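Local coordinates for putative lipoprotein (Clostridium perfringens ATCC 13124, PDB 4R7R) that is of unknown function but is a putative lipoprotein that may bind lipid, with an alpha-beta fold built on an antiparallel sheet, at residues K4-E16 / L93-L105. Sequence-based numbering, arbitrary orientation.
Sequences KPSLNYHTKNLSE and LYPWDSDVRKDYL
The first turn of helix 9-16 packs on the beta hairpin of strands 93-95 and 103-105, in the antiparallel sheet, where the carboxylate of Asp103 takes the backbone N-H groups of His10 and Thr11. The helix axis runs almost perpendicular to strand 103-105, at 92°. Asp103 OD1 accepts His10 N at 3.0 Å along a nearly straight bond, from above the carboxylate plane. Its OD2 receives Thr11 N, also from above, and Thr11 OG1 through the anti lone pair, the latter at 2.6 Å. The negative charge thus faces the helix N-terminus, where the dipole should favour it.

Arg101 forms a salt bridge with Asp103 and probably offsets its charge, NH1 and NH2 converging on OD1 in the guanidinium plane. Arg101 NH1 also donates to Ser6 O at 2.8 Å, tying in the preceding loop, while Tyr9 CB lies over one guanidinium face. Further along the helix, Leu14 CD2 packs against Leu93 CD1 at 4.1 Å.

With CG anti to its carbonyl carbon (chi1 -73°), the His10 ring points into the hairpin loop, between Tyr9 CD1 and Pro95. NE2 bonds weakly to Arg101 O at the ring edge, and Pro95 CD makes a CH-pi contact 3.3 Å from the ring centroid.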
ATOM      1  N   LYS A   4     -20.180   3.162 -12.472  1.00 90.77           N
ATOM      2  CA  LYS A   4     -19.266   4.276 -12.228  1.00 90.69           C
ATOM      3  C   LYS A   4     -17.816   3.894 -12.487  1.00 87.25           C
ATOM      4  O   LYS A   4     -17.463   2.717 -12.417  1.00 83.95           O
ATOM      5  CB  LYS A   4     -19.415   4.782 -10.790  1.00 91.15           C
ATOM      6  CG  LYS A   4     -20.801   5.301 -10.474  1.00 97.15           C
ATOM      7  CD  LYS A   4     -20.912   5.706  -9.023  1.00 95.89           C
ATOM      8  CE  LYS A   4     -22.351   6.019  -8.655  1.00100.43           C
ATOM      9  NZ  LYS A   4     -22.492   6.264  -7.192  1.00 98.73           N
ATOM     10  N   PRO A   5     -16.976   4.893 -12.809  1.00 87.12           N
ATOM     11  CA  PRO A   5     -15.527   4.688 -12.848  1.00 82.99           C
ATOM     12  C   PRO A   5     -15.028   4.198 -11.496  1.00 72.84           C
ATOM     13  O   PRO A   5     -15.196   4.875 -10.476  1.00 67.95           O
ATOM     14  CB  PRO A   5     -14.973   6.079 -13.177  1.00 87.58           C
ATOM     15  CG  PRO A   5     -16.088   7.030 -12.876  1.00 90.71           C
ATOM     16  CD  PRO A   5     -17.337   6.268 -13.194  1.00 93.00           C
ATOM     17  N   SER A   6     -14.430   3.014 -11.506  1.00 67.27           N
ATOM     18  CA  SER A   6     -14.037   2.331 -10.287  1.00 59.06           C
ATOM     19  C   SER A   6     -12.984   3.096  -9.489  1.00 52.22           C
ATOM     20  O   SER A   6     -12.043   3.673 -10.039  1.00 54.05           O
ATOM     21  CB  SER A   6     -13.526   0.929 -10.617  1.00 58.04           C
ATOM     22  OG  SER A   6     -12.515   0.981 -11.609  1.00 61.45           O
ATOM     23  N   LEU A   7     -13.163   3.097  -8.176  1.00 46.02           N
ATOM     24  CA  LEU A   7     -12.199   3.705  -7.280  1.00 42.06           C
ATOM     25  C   LEU A   7     -11.144   2.685  -6.887  1.00 38.85           C
ATOM     26  O   LEU A   7     -10.107   3.043  -6.339  1.00 35.71           O
ATOM     27  CB  LEU A   7     -12.903   4.263  -6.043  1.00 37.83           C
ATOM     28  CG  LEU A   7     -14.026   5.242  -6.397  1.00 39.87           C
ATOM     29  CD1 LEU A   7     -14.854   5.563  -5.182  1.00 35.48           C
ATOM     30  CD2 LEU A   7     -13.432   6.506  -6.971  1.00 39.23           C
ATOM     31  N   ASN A   8     -11.402   1.417  -7.194  1.00 31.44           N
ATOM     32  CA  ASN A   8     -10.495   0.347  -6.798  1.00 31.42           C
ATOM     33  C   ASN A   8      -9.746  -0.339  -7.940  1.00 35.14           C
ATOM     34  O   ASN A   8      -9.248  -1.455  -7.761  1.00 34.55           O
ATOM     35  CB  ASN A   8     -11.267  -0.715  -6.036  1.00 30.21           C
ATOM     36  CG  ASN A   8     -12.293  -1.390  -6.891  1.00 34.22           C
ATOM     37  OD1 ASN A   8     -12.786  -0.805  -7.856  1.00 38.36           O
ATOM     38  ND2 ASN A   8     -12.615  -2.633  -6.562  1.00 33.64           N
ATOM     39  N   TYR A   9      -9.676   0.320  -9.098  1.00 29.02           N
ATOM     40  CA  TYR A   9      -9.071  -0.253 -10.294  1.00 29.89           C
ATOM     41  C   TYR A   9      -7.731  -0.946 -10.045  1.00 29.30           C
ATOM     42  O   TYR A   9      -7.563  -2.114 -10.409  1.00 32.16           O
ATOM     43  CB  TYR A   9      -8.886   0.831 -11.368  1.00 29.85           C
ATOM     44  CG  TYR A   9      -8.290   0.322 -12.670  1.00 30.60           C
ATOM     45  CD1 TYR A   9      -6.912   0.413 -12.923  1.00 28.11           C
ATOM     46  CD2 TYR A   9      -9.106  -0.245 -13.660  1.00 33.29           C
ATOM     47  CE1 TYR A   9      -6.371  -0.055 -14.120  1.00 29.14           C
ATOM     48  CE2 TYR A   9      -8.564  -0.713 -14.868  1.00 34.25           C
ATOM     49  CZ  TYR A   9      -7.206  -0.614 -15.079  1.00 33.97           C
ATOM     50  OH  TYR A   9      -6.675  -1.078 -16.253  1.00 38.02           O
ATOM     51  N   HIS A  10      -6.785  -0.241  -9.429  1.00 26.93           N
ATOM     52  CA  HIS A  10      -5.421  -0.760  -9.343  1.00 27.27           C
ATOM     53  C   HIS A  10      -5.300  -1.831  -8.275  1.00 28.61           C
ATOM     54  O   HIS A  10      -4.454  -2.724  -8.376  1.00 30.07           O
ATOM     55  CB  HIS A  10      -4.406   0.355  -9.054  1.00 24.28           C
ATOM     56  CG  HIS A  10      -4.134   1.257 -10.218  1.00 23.24           C
ATOM     57  ND1 HIS A  10      -3.790   0.781 -11.466  1.00 23.60           N
ATOM     58  CD2 HIS A  10      -4.138   2.604 -10.314  1.00 20.09           C
ATOM     59  CE1 HIS A  10      -3.598   1.803 -12.284  1.00 23.67           C
ATOM     60  NE2 HIS A  10      -3.805   2.920 -11.608  1.00 22.68           N
ATOM     61  N   THR A  11      -6.127  -1.733  -7.243  1.00 29.15           N
ATOM     62  CA  THR A  11      -6.086  -2.702  -6.142  1.00 31.22           C
ATOM     63  C   THR A  11      -6.602  -4.070  -6.587  1.00 33.27           C
ATOM     64  O   THR A  11      -6.057  -5.103  -6.216  1.00 34.80           O
ATOM     65  CB  THR A  11      -6.913  -2.214  -4.940  1.00 29.99           C
ATOM     66  OG1 THR A  11      -6.459  -0.908  -4.560  1.00 28.57           O
ATOM     67  CG2 THR A  11      -6.786  -3.177  -3.767  1.00 28.26           C
ATOM     68  N   LYS A  12      -7.654  -4.058  -7.397  1.00 35.90           N
ATOM     69  CA  LYS A  12      -8.191  -5.277  -7.980  1.00 40.46           C
ATOM     70  C   LYS A  12      -7.131  -5.986  -8.834  1.00 40.55           C
ATOM     71  O   LYS A  12      -7.003  -7.215  -8.789  1.00 41.28           O
ATOM     72  CB  LYS A  12      -9.444  -4.942  -8.795  1.00 46.88           C
ATOM     73  CG  LYS A  12      -9.865  -5.985  -9.807  1.00 55.41           C
ATOM     74  CD  LYS A  12     -11.268  -5.692 -10.310  1.00 61.23           C
ATOM     75  CE  LYS A  12     -12.224  -5.510  -9.136  1.00 64.07           C
ATOM     76  NZ  LYS A  12     -13.649  -5.727  -9.520  1.00 69.84           N
ATOM     77  N   ASN A  13      -6.350  -5.213  -9.583  1.00 36.72           N
ATOM     78  CA  ASN A  13      -5.293  -5.790 -10.400  1.00 37.83           C
ATOM     79  C   ASN A  13      -4.159  -6.342  -9.561  1.00 36.09           C
ATOM     80  O   ASN A  13      -3.627  -7.411  -9.852  1.00 39.66           O
ATOM     81  CB  ASN A  13      -4.763  -4.760 -11.394  1.00 33.85           C
ATOM     82  CG  ASN A  13      -5.713  -4.552 -12.556  1.00 37.78           C
ATOM     83  OD1 ASN A  13      -6.577  -5.395 -12.817  1.00 37.28           O
ATOM     84  ND2 ASN A  13      -5.570  -3.429 -13.253  1.00 36.66           N
ATOM     85  N   LEU A  14      -3.799  -5.623  -8.509  1.00 32.21           N
ATOM     86  CA  LEU A  14      -2.748  -6.091  -7.630  1.00 32.25           C
ATOM     87  C   LEU A  14      -3.224  -7.360  -6.946  1.00 36.38           C
ATOM     88  O   LEU A  14      -2.496  -8.355  -6.871  1.00 37.06           O
ATOM     89  CB  LEU A  14      -2.379  -5.028  -6.599  1.00 29.15           C
ATOM     90  CG  LEU A  14      -1.339  -5.499  -5.585  1.00 28.31           C
ATOM     91  CD1 LEU A  14      -0.046  -5.837  -6.308  1.00 27.30           C
ATOM     92  CD2 LEU A  14      -1.116  -4.449  -4.507  1.00 26.43           C
ATOM     93  N   SER A  15      -4.470  -7.314  -6.483  1.00 39.21           N
ATOM     94  CA  SER A  15      -5.088  -8.414  -5.753  1.00 45.19           C
ATOM     95  C   SER A  15      -5.064  -9.712  -6.552  1.00 48.88           C
ATOM     96  O   SER A  15      -4.804 -10.777  -5.992  1.00 51.56           O
ATOM     97  CB  SER A  15      -6.523  -8.051  -5.375  1.00 47.65           C
ATOM     98  OG  SER A  15      -7.180  -9.137  -4.752  1.00 53.97           O
ATOM     99  N   GLU A  16      -5.322  -9.614  -7.857  1.00 51.92           N
ATOM    100  CA  GLU A  16      -5.228 -10.761  -8.760  1.00 59.80           C
ATOM    101  C   GLU A  16      -3.788 -11.259  -8.889  1.00 60.70           C
ATOM    102  O   GLU A  16      -3.535 -12.464  -8.973  1.00 64.33           O
ATOM    103  CB  GLU A  16      -5.784 -10.403 -10.143  1.00 66.86           C
ATOM    104  CG  GLU A  16      -5.299 -11.305 -11.287  1.00 76.46           C
ATOM    105  CD  GLU A  16      -5.909 -12.705 -11.255  1.00 87.44           C
ATOM    106  OE1 GLU A  16      -6.994 -12.863 -10.652  1.00 91.07           O
ATOM    107  OE2 GLU A  16      -5.308 -13.646 -11.833  1.00 92.34           O
ATOM    108  N   LEU A  93      -2.226   3.704  -4.015  1.00 22.02           N
ATOM    109  CA  LEU A  93      -1.794   2.429  -4.557  1.00 23.58           C
ATOM    110  C   LEU A  93      -1.853   2.507  -6.080  1.00 25.36           C
ATOM    111  O   LEU A  93      -2.887   2.909  -6.661  1.00 26.15           O
ATOM    112  CB  LEU A  93      -2.683   1.294  -4.019  1.00 24.56           C
ATOM    113  CG  LEU A  93      -2.239  -0.170  -4.184  1.00 22.86           C
ATOM    114  CD1 LEU A  93      -2.998  -1.056  -3.200  1.00 21.88           C
ATOM    115  CD2 LEU A  93      -2.445  -0.675  -5.613  1.00 22.27           C
ATOM    116  N   TYR A  94      -0.753   2.119  -6.729  1.00 24.69           N
ATOM    117  CA  TYR A  94      -0.649   2.264  -8.173  1.00 25.45           C
ATOM    118  C   TYR A  94       0.518   1.450  -8.728  1.00 26.05           C
ATOM    119  O   TYR A  94       1.451   1.115  -7.980  1.00 23.79           O
ATOM    120  CB  TYR A  94      -0.510   3.746  -8.541  1.00 24.51           C
ATOM    121  CG  TYR A  94       0.624   4.483  -7.859  1.00 23.23           C
ATOM    122  CD1 TYR A  94       1.846   4.650  -8.497  1.00 22.65           C
ATOM    123  CD2 TYR A  94       0.466   5.034  -6.583  1.00 22.15           C
ATOM    124  CE1 TYR A  94       2.894   5.332  -7.885  1.00 23.28           C
ATOM    125  CE2 TYR A  94       1.493   5.718  -5.967  1.00 21.74           C
ATOM    126  CZ  TYR A  94       2.709   5.870  -6.619  1.00 24.26           C
ATOM    127  OH  TYR A  94       3.746   6.557  -6.016  1.00 25.00           O
ATOM    128  N   PRO A  95       0.459   1.101 -10.033  1.00 24.96           N
ATOM    129  CA  PRO A  95       1.604   0.396 -10.611  1.00 24.83           C
ATOM    130  C   PRO A  95       2.781   1.352 -10.671  1.00 24.73           C
ATOM    131  O   PRO A  95       2.578   2.573 -10.797  1.00 23.79           O
ATOM    132  CB  PRO A  95       1.117  -0.023 -12.012  1.00 26.38           C
ATOM    133  CG  PRO A  95      -0.050   0.850 -12.311  1.00 25.44           C
ATOM    134  CD  PRO A  95      -0.633   1.309 -11.001  1.00 24.54           C
ATOM    135  N   TRP A  96       3.991   0.814 -10.569  1.00 25.15           N
ATOM    136  CA  TRP A  96       5.183   1.645 -10.398  1.00 27.35           C
ATOM    137  C   TRP A  96       5.415   2.600 -11.569  1.00 26.81           C
ATOM    138  O   TRP A  96       6.014   3.656 -11.413  1.00 27.45           O
ATOM    139  CB  TRP A  96       6.413   0.757 -10.216  1.00 32.47           C
ATOM    140  CG  TRP A  96       6.838   0.121 -11.499  1.00 39.17           C
ATOM    141  CD1 TRP A  96       6.132  -0.792 -12.240  1.00 40.63           C
ATOM    142  CD2 TRP A  96       8.052   0.368 -12.214  1.00 43.65           C
ATOM    143  NE1 TRP A  96       6.841  -1.132 -13.364  1.00 44.57           N
ATOM    144  CE2 TRP A  96       8.022  -0.438 -13.374  1.00 46.21           C
ATOM    145  CE3 TRP A  96       9.163   1.186 -11.983  1.00 47.90           C
ATOM    146  CZ2 TRP A  96       9.066  -0.453 -14.304  1.00 52.24           C
ATOM    147  CZ3 TRP A  96      10.208   1.171 -12.909  1.00 52.74           C
ATOM    148  CH2 TRP A  96      10.149   0.358 -14.058  1.00 54.96           C
ATOM    149  N   ASP A  97       4.949   2.213 -12.747  1.00 26.77           N
ATOM    150  CA  ASP A  97       5.226   2.966 -13.962  1.00 29.32           C
ATOM    151  C   ASP A  97       3.985   3.704 -14.469  1.00 28.79           C
ATOM    152  O   ASP A  97       3.958   4.177 -15.607  1.00 30.55           O
ATOM    153  CB  ASP A  97       5.769   2.026 -15.060  1.00 30.97           C
ATOM    154  CG  ASP A  97       4.741   0.973 -15.495  1.00 32.45           C
ATOM    155  OD1 ASP A  97       4.820   0.479 -16.653  1.00 35.47           O
ATOM    156  OD2 ASP A  97       3.849   0.643 -14.669  1.00 30.38           O
ATOM    157  N   SER A  98       2.939   3.777 -13.658  1.00 27.39           N
ATOM    158  CA  SER A  98       1.802   4.573 -14.085  1.00 28.93           C
ATOM    159  C   SER A  98       0.989   5.111 -12.944  1.00 28.47           C
ATOM    160  O   SER A  98       0.145   4.403 -12.379  1.00 28.97           O
ATOM    161  CB  SER A  98       0.887   3.787 -14.994  1.00 31.13           C
ATOM    162  OG  SER A  98      -0.136   4.666 -15.412  1.00 34.36           O
ATOM    163  N   ASP A  99       1.233   6.379 -12.639  1.00 26.92           N
ATOM    164  CA  ASP A  99       0.625   7.029 -11.500  1.00 28.97           C
ATOM    165  C   ASP A  99      -0.292   8.168 -11.937  1.00 31.34           C
ATOM    166  O   ASP A  99      -0.536   9.097 -11.165  1.00 33.12           O
ATOM    167  CB  ASP A  99       1.711   7.547 -10.537  1.00 28.46           C
ATOM    168  CG  ASP A  99       2.547   8.714 -11.122  1.00 43.02           C
ATOM    169  OD1 ASP A  99       3.285   9.363 -10.338  1.00 44.08           O
ATOM    170  OD2 ASP A  99       2.481   8.998 -12.343  1.00 42.00           O
ATOM    171  N   VAL A 100      -0.792   8.111 -13.170  1.00 31.37           N
ATOM    172  CA  VAL A 100      -1.697   9.161 -13.624  1.00 31.90           C
ATOM    173  C   VAL A 100      -2.965   9.139 -12.786  1.00 30.35           C
ATOM    174  O   VAL A 100      -3.565  10.184 -12.530  1.00 30.58           O
ATOM    175  CB  VAL A 100      -2.065   9.040 -15.132  1.00 29.92           C
ATOM    176  CG1 VAL A 100      -0.844   9.297 -15.986  1.00 30.72           C
ATOM    177  CG2 VAL A 100      -2.703   7.687 -15.461  1.00 28.07           C
ATOM    178  N   ARG A 101      -3.367   7.949 -12.352  1.00 28.50           N
ATOM    179  CA  ARG A 101      -4.547   7.823 -11.511  1.00 28.47           C
ATOM    180  C   ARG A 101      -4.345   6.737 -10.469  1.00 29.08           C
ATOM    181  O   ARG A 101      -4.439   5.540 -10.752  1.00 29.61           O
ATOM    182  CB  ARG A 101      -5.785   7.528 -12.347  1.00 28.41           C
ATOM    183  CG  ARG A 101      -7.012   7.238 -11.518  1.00 28.89           C
ATOM    184  CD  ARG A 101      -7.688   5.978 -12.037  1.00 30.21           C
ATOM    185  NE  ARG A 101      -8.664   5.406 -11.110  1.00 29.51           N
ATOM    186  CZ  ARG A 101      -8.354   4.550 -10.147  1.00 28.37           C
ATOM    187  NH1 ARG A 101      -9.314   4.060  -9.359  1.00 29.86           N
ATOM    188  NH2 ARG A 101      -7.085   4.182  -9.974  1.00 24.87           N
ATOM    189  N   LYS A 102      -4.048   7.171  -9.256  1.00 28.08           N
ATOM    190  CA  LYS A 102      -3.821   6.254  -8.162  1.00 27.28           C
ATOM    191  C   LYS A 102      -5.148   5.824  -7.563  1.00 27.47           C
ATOM    192  O   LYS A 102      -6.128   6.554  -7.663  1.00 30.46           O
ATOM    193  CB  LYS A 102      -2.949   6.914  -7.091  1.00 26.81           C
ATOM    194  CG  LYS A 102      -1.727   7.605  -7.647  1.00 26.88           C
ATOM    195  CD  LYS A 102      -1.120   8.555  -6.638  1.00 26.98           C
ATOM    196  CE  LYS A 102       0.208   9.071  -7.166  1.00 29.28           C
ATOM    197  NZ  LYS A 102       0.828  10.106  -6.303  1.00 29.40           N
ATOM    198  N   ASP A 103      -5.178   4.630  -6.976  1.00 26.00           N
ATOM    199  CA  ASP A 103      -6.228   4.232  -6.040  1.00 26.54           C
ATOM    200  C   ASP A 103      -6.066   4.992  -4.707  1.00 25.44           C
ATOM    201  O   ASP A 103      -4.943   5.186  -4.224  1.00 24.50           O
ATOM    202  CB  ASP A 103      -6.171   2.722  -5.766  1.00 28.10           C
ATOM    203  CG  ASP A 103      -6.928   1.878  -6.799  1.00 33.05           C
ATOM    204  OD1 ASP A 103      -7.187   2.322  -7.956  1.00 35.83           O
ATOM    205  OD2 ASP A 103      -7.253   0.727  -6.430  1.00 34.04           O
ATOM    206  N   TYR A 104      -7.173   5.410  -4.107  1.00 25.07           N
ATOM    207  CA  TYR A 104      -7.122   6.061  -2.799  1.00 25.64           C
ATOM    208  C   TYR A 104      -7.933   5.240  -1.823  1.00 26.80           C
ATOM    209  O   TYR A 104      -9.106   4.924  -2.088  1.00 31.05           O
ATOM    210  CB  TYR A 104      -7.656   7.505  -2.860  1.00 28.66           C
ATOM    211  CG  TYR A 104      -6.797   8.453  -3.673  1.00 31.99           C
ATOM    212  CD1 TYR A 104      -6.010   9.430  -3.048  1.00 32.96           C
ATOM    213  CD2 TYR A 104      -6.766   8.373  -5.073  1.00 33.63           C
ATOM    214  CE1 TYR A 104      -5.215  10.309  -3.800  1.00 34.09           C
ATOM    215  CE2 TYR A 104      -5.968   9.232  -5.834  1.00 34.52           C
ATOM    216  CZ  TYR A 104      -5.198  10.199  -5.197  1.00 35.08           C
ATOM    217  OH  TYR A 104      -4.415  11.045  -5.959  1.00 34.16           O
ATOM    218  N   LEU A 105      -7.325   4.903  -0.691  1.00 24.53           N
ATOM    219  CA  LEU A 105      -8.019   4.133   0.323  1.00 25.83           C
ATOM    220  C   LEU A 105      -7.862   4.786   1.688  1.00 30.00           C
ATOM    221  O   LEU A 105      -6.790   5.299   2.008  1.00 30.75           O
ATOM    222  CB  LEU A 105      -7.496   2.696   0.382  1.00 22.25           C
ATOM    223  CG  LEU A 105      -7.336   1.841  -0.881  1.00 20.97           C
ATOM    224  CD1 LEU A 105      -6.117   2.213  -1.690  1.00 18.81           C
ATOM    225  CD2 LEU A 105      -7.231   0.377  -0.485  1.00 21.26           C
TER
HETATM  226  O   HOH W   1      -9.718   5.268  -5.481  1.00 35.29           O
HETATM  227  O   HOH W   2      -2.241   5.174 -12.778  1.00 22.77           O